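Local coordinates for polyketide synthase (Lyngbya majuscula 19L, PDB 3QIT) that releases the finished chain in curacin A biosynthesis as a decarboxylating thioesterase, whose hydrolysis, sulfate elimination and decarboxylation leave a terminal alkene, at the interface of chains A and B. Coordinates in Å, arbitrary orientation; residue numbers count along the deposited sequence, not the author numbering. Chains: chain A/B, Polyketide synthase.

Contact 1: the interface of chains A and B. Residues chain A 144-145, 148-149; chain B 86, 112, 115-116.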
# COMPACT_ATOMS: atom_id res chain seq x y z
N LEU A 144 -12.14 -5.77 5.25
CA LEU A 144 -11.96 -5.10 3.98
C LEU A 144 -13.08 -4.07 3.72
O LEU A 144 -12.82 -3.01 3.19
CB LEU A 144 -11.93 -6.12 2.87
CG LEU A 144 -11.30 -5.72 1.55
CD1 LEU A 144 -9.84 -5.38 1.77
CD2 LEU A 144 -11.45 -6.89 0.58
N THR A 145 -14.31 -4.41 4.12
CA THR A 145 -15.46 -3.50 4.00
C THR A 145 -15.22 -2.25 4.86
O THR A 145 -15.33 -1.13 4.36
CB THR A 145 -16.78 -4.19 4.43
OG1 THR A 145 -16.96 -5.39 3.66
CG2 THR A 145 -18.00 -3.28 4.26
N LEU A 148 -12.43 -0.09 3.17
CA LEU A 148 -12.86 0.64 1.97
C LEU A 148 -13.82 1.78 2.28
O LEU A 148 -13.72 2.84 1.66
CB LEU A 148 -13.47 -0.31 0.93
CG LEU A 148 -12.51 -1.23 0.17
CD1 LEU A 148 -13.30 -1.97 -0.88
CD2 LEU A 148 -11.35 -0.48 -0.47
N ASP A 149 -14.73 1.56 3.23
CA ASP A 149 -15.62 2.65 3.68
C ASP A 149 -14.80 3.77 4.33
O ASP A 149 -15.08 4.95 4.10
CB ASP A 149 -16.66 2.14 4.68
CG ASP A 149 -17.68 1.23 4.03
OD1 ASP A 149 -17.78 1.23 2.78
OD2 ASP A 149 -18.39 0.54 4.79
N ASP B 86 -13.74 0.10 -6.62
CA ASP B 86 -14.85 0.67 -5.80
C ASP B 86 -15.21 2.07 -6.31
O ASP B 86 -16.40 2.40 -6.47
CB ASP B 86 -14.44 0.74 -4.34
CG ASP B 86 -15.62 0.78 -3.36
OD1 ASP B 86 -16.71 0.23 -3.67
OD2 ASP B 86 -15.44 1.33 -2.25
N ILE B 112 -14.20 -7.30 -4.46
CA ILE B 112 -15.21 -6.23 -4.52
C ILE B 112 -16.64 -6.77 -4.34
O ILE B 112 -17.45 -6.14 -3.68
CB ILE B 112 -15.04 -5.29 -5.74
CG1 ILE B 112 -15.71 -3.93 -5.47
CG2 ILE B 112 -15.62 -5.87 -6.97
CD1 ILE B 112 -14.97 -3.02 -4.49
N VAL B 115 -17.34 -7.22 -0.71
CA VAL B 115 -17.54 -5.93 -0.04
C VAL B 115 -18.85 -5.23 -0.44
O VAL B 115 -19.52 -4.64 0.41
CB VAL B 115 -16.33 -4.99 -0.29
CG1 VAL B 115 -16.60 -3.56 0.21
CG2 VAL B 115 -15.08 -5.55 0.35
N ARG B 116 -19.21 -5.31 -1.72
CA ARG B 116 -20.38 -4.61 -2.24
C ARG B 116 -21.37 -5.59 -2.90
O ARG B 116 -21.75 -5.41 -4.06
CB ARG B 116 -19.96 -3.59 -3.31
CG ARG B 116 -18.84 -2.63 -2.89
CD ARG B 116 -19.30 -1.73 -1.75
NE ARG B 116 -18.27 -0.73 -1.41
CZ ARG B 116 -18.13 -0.17 -0.21
NH1 ARG B 116 -18.91 -0.54 0.82
NH2 ARG B 116 -17.17 0.73 -0.02
O HOH W 1 -13.23 2.46 -1.23
O HOH W 2 -19.65 -6.23 3.09
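B:Val115, at the end of helix 104-115, packs against A:Leu144, A:Thr145 and A:Leu148 of helix 140-151, forming the apolar centre of a helix-to-helix patch between two alpha/beta hydrolase domains. Its two methyls divide the work. CG1, anti to the backbone N (chi1 172°), lies 3.8 Å from CD1 of A:Leu148, while CG2 turns to A:Leu144 and meets its CD2 at 3.9 Å, the two side chains crossing at about a right angle. A:Thr145 and B:Val115 run past each other in opposite directions, which brings the threonine hydroxyl alongside the valine rather than end to end with it. The same A:Leu148 methyl, CD1, also has CD1 of B:Ile112 beside it at 4.1 Å, a looser contact in which the side chains cross at about a right angle.

Farther out, the guanidinium of B:Arg116 has CG1 of B:Val115 over one face, near the rim, and carboxylates at its edge. NH1 and NH2 both approach end-on and converge on OD1 of A:Asp149, each at 2.9 Å; OD1 receives NH1 on its syn lone pair, whereas NH2 comes nearly along the C-O axis. The carboxylate and guanidinium planes lie only 17° apart. Within chain B, B:Asp86 holds the arginine from its side: NE bonds to OD1 and NH2 to OD2 at 2.9 Å each, both bonds nearly straight, fixing the rotation of the group presented to A:Asp149. The arginine thus sits between two acidic groups and would be expected to offset their mutual repulsion. A leucine in its place would probably leave A:Asp149 and B:Asp86 without the cation that lies between them, their negative charges no longer offset.

Water completes the rim. One molecule joins the backbone oxygen of A:Leu148 to OD2 of B:Asp86, at 2.7 Å from the latter, and another links OG1 of A:Thr145 to the backbone oxygen of B:Val115.

Contact 2: the interface of chains A and B. Residues chain A 114-115, 222, 225-226, 229; chain B 140-141, 144.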
# COMPACT_ATOMS: atom_id res chain seq x y z
N SER A 114 16.38 -4.58 10.40
CA SER A 114 16.40 -5.99 9.97
C SER A 114 16.82 -6.10 8.51
O SER A 114 17.42 -7.12 8.08
CB SER A 114 15.02 -6.64 10.20
OG SER A 114 14.09 -6.29 9.18
N VAL A 115 16.50 -5.06 7.75
CA VAL A 115 16.79 -5.00 6.32
C VAL A 115 18.15 -4.37 5.99
O VAL A 115 18.83 -4.82 5.05
CB VAL A 115 15.63 -4.29 5.57
CG1 VAL A 115 15.99 -4.02 4.11
CG2 VAL A 115 14.39 -5.16 5.65
N GLN A 222 5.59 -11.50 10.22
CA GLN A 222 6.79 -10.77 9.80
C GLN A 222 7.43 -10.01 10.97
O GLN A 222 8.65 -9.99 11.12
CB GLN A 222 6.48 -9.80 8.64
CG GLN A 222 7.71 -9.03 8.15
CD GLN A 222 7.41 -8.15 6.97
OE1 GLN A 222 6.72 -7.14 7.11
NE2 GLN A 222 7.92 -8.52 5.79
N GLU A 225 9.21 -12.38 13.53
CA GLU A 225 10.43 -12.84 12.86
C GLU A 225 11.50 -11.78 12.95
O GLU A 225 12.63 -12.06 13.30
CB GLU A 225 10.17 -13.14 11.37
CG GLU A 225 9.32 -14.35 11.09
CD GLU A 225 9.21 -14.67 9.61
OE1 GLU A 225 8.09 -15.02 9.15
OE2 GLU A 225 10.24 -14.60 8.91
N MET A 226 11.11 -10.55 12.62
CA MET A 226 12.03 -9.43 12.63
C MET A 226 12.68 -9.18 13.97
O MET A 226 13.90 -9.00 14.05
CB MET A 226 11.31 -8.16 12.22
CG MET A 226 11.49 -7.85 10.79
SD MET A 226 10.27 -6.60 10.48
CE MET A 226 10.24 -6.68 8.71
N SER A 229 15.37 -11.51 14.72
CA SER A 229 16.37 -11.53 13.64
C SER A 229 17.39 -10.40 13.74
O SER A 229 18.45 -10.45 13.11
CB SER A 229 15.66 -11.39 12.29
OG SER A 229 15.52 -10.02 11.91
N ALA B 140 10.53 -13.69 5.98
CA ALA B 140 9.89 -12.37 5.91
C ALA B 140 10.88 -11.21 5.88
O ALA B 140 10.63 -10.20 5.21
CB ALA B 140 8.88 -12.19 7.00
N VAL B 141 12.01 -11.36 6.59
CA VAL B 141 13.11 -10.38 6.49
C VAL B 141 13.68 -10.38 5.06
O VAL B 141 13.84 -9.33 4.45
CB VAL B 141 14.21 -10.64 7.54
CG1 VAL B 141 15.42 -9.75 7.28
CG2 VAL B 141 13.67 -10.41 8.96
N LEU B 144 11.12 -8.70 2.70
CA LEU B 144 11.09 -7.25 2.80
C LEU B 144 12.35 -6.63 2.18
O LEU B 144 12.27 -5.58 1.53
CB LEU B 144 10.93 -6.78 4.25
CG LEU B 144 10.84 -5.27 4.45
CD1 LEU B 144 9.62 -4.70 3.70
CD2 LEU B 144 10.73 -5.00 5.92
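A:Gln222 and A:Glu225, from helix 219-229, reach round the first turn of helix 140-151 of chain B and meet B:Ala140 with different end groups, an amide and a carboxylate. The glutamine is extended, with CG anti to the backbone N (chi1 -179°), and carries its amide to the backbone oxygen of B:Ala140, where NE2 donates over 3.2 Å. That donor stands well above the carbonyl plane, and the oxygen is also tilted from the amide plane, so the bond is far from ideal in direction. A:Glu225, likewise extended beyond CG, turns its carboxylate to the backbone N of B:Ala140; OE2 accepts at 3.1 Å on its syn side, 27° out of the carboxylate plane. An acidic group at this helix start is suitably placed to cap it and would probably interact favourably with the helix dipole. Between these polar arms the methyl of B:Ala140 rests 3.6 Å from CG of A:Gln222.

B:Val141 points its two branches at different helices. CG1 faces the backbone oxygen of A:Ser114, while CG2 lies 3.5 Å from OG of A:Ser229 and also packs on CG of A:Met226. That serine hydroxyl is turned back to donate to the backbone oxygen of A:Met226 within its own helix.

One turn on, B:Leu144 crosses both A:Met226 and A:Val115 at about a right angle. Its CD2 is pressed tightly against the methionine CE at 3.3 Å and is 3.7 Å from CG2 of A:Val115. The site seats the start of helix 140-151 against two helices of the other subunit, contributing to the pairing of thioesterase domains in the deposited assembly, which may reflect a biological dimer.

Contact 1 and contact 2 lie about 30 Å apart, measured between the centres of their C-alpha atoms, and use helix 140-151 from opposite chains: that of chain A in contact 1 and that of chain B in contact 2. Leu144 and Val115 take part in both, in exchanged chains, so the two-fold twin of contact 1 adjoins contact 2, and the two are parts of one interface. Each copy of the helix can therefore engage its partner through its first turn and through its later residues, with helix 104-115 common to both. With its two-fold twins, the arrangement places contacts at two separated ends of the interface, which would probably limit rocking of the subunits against each other.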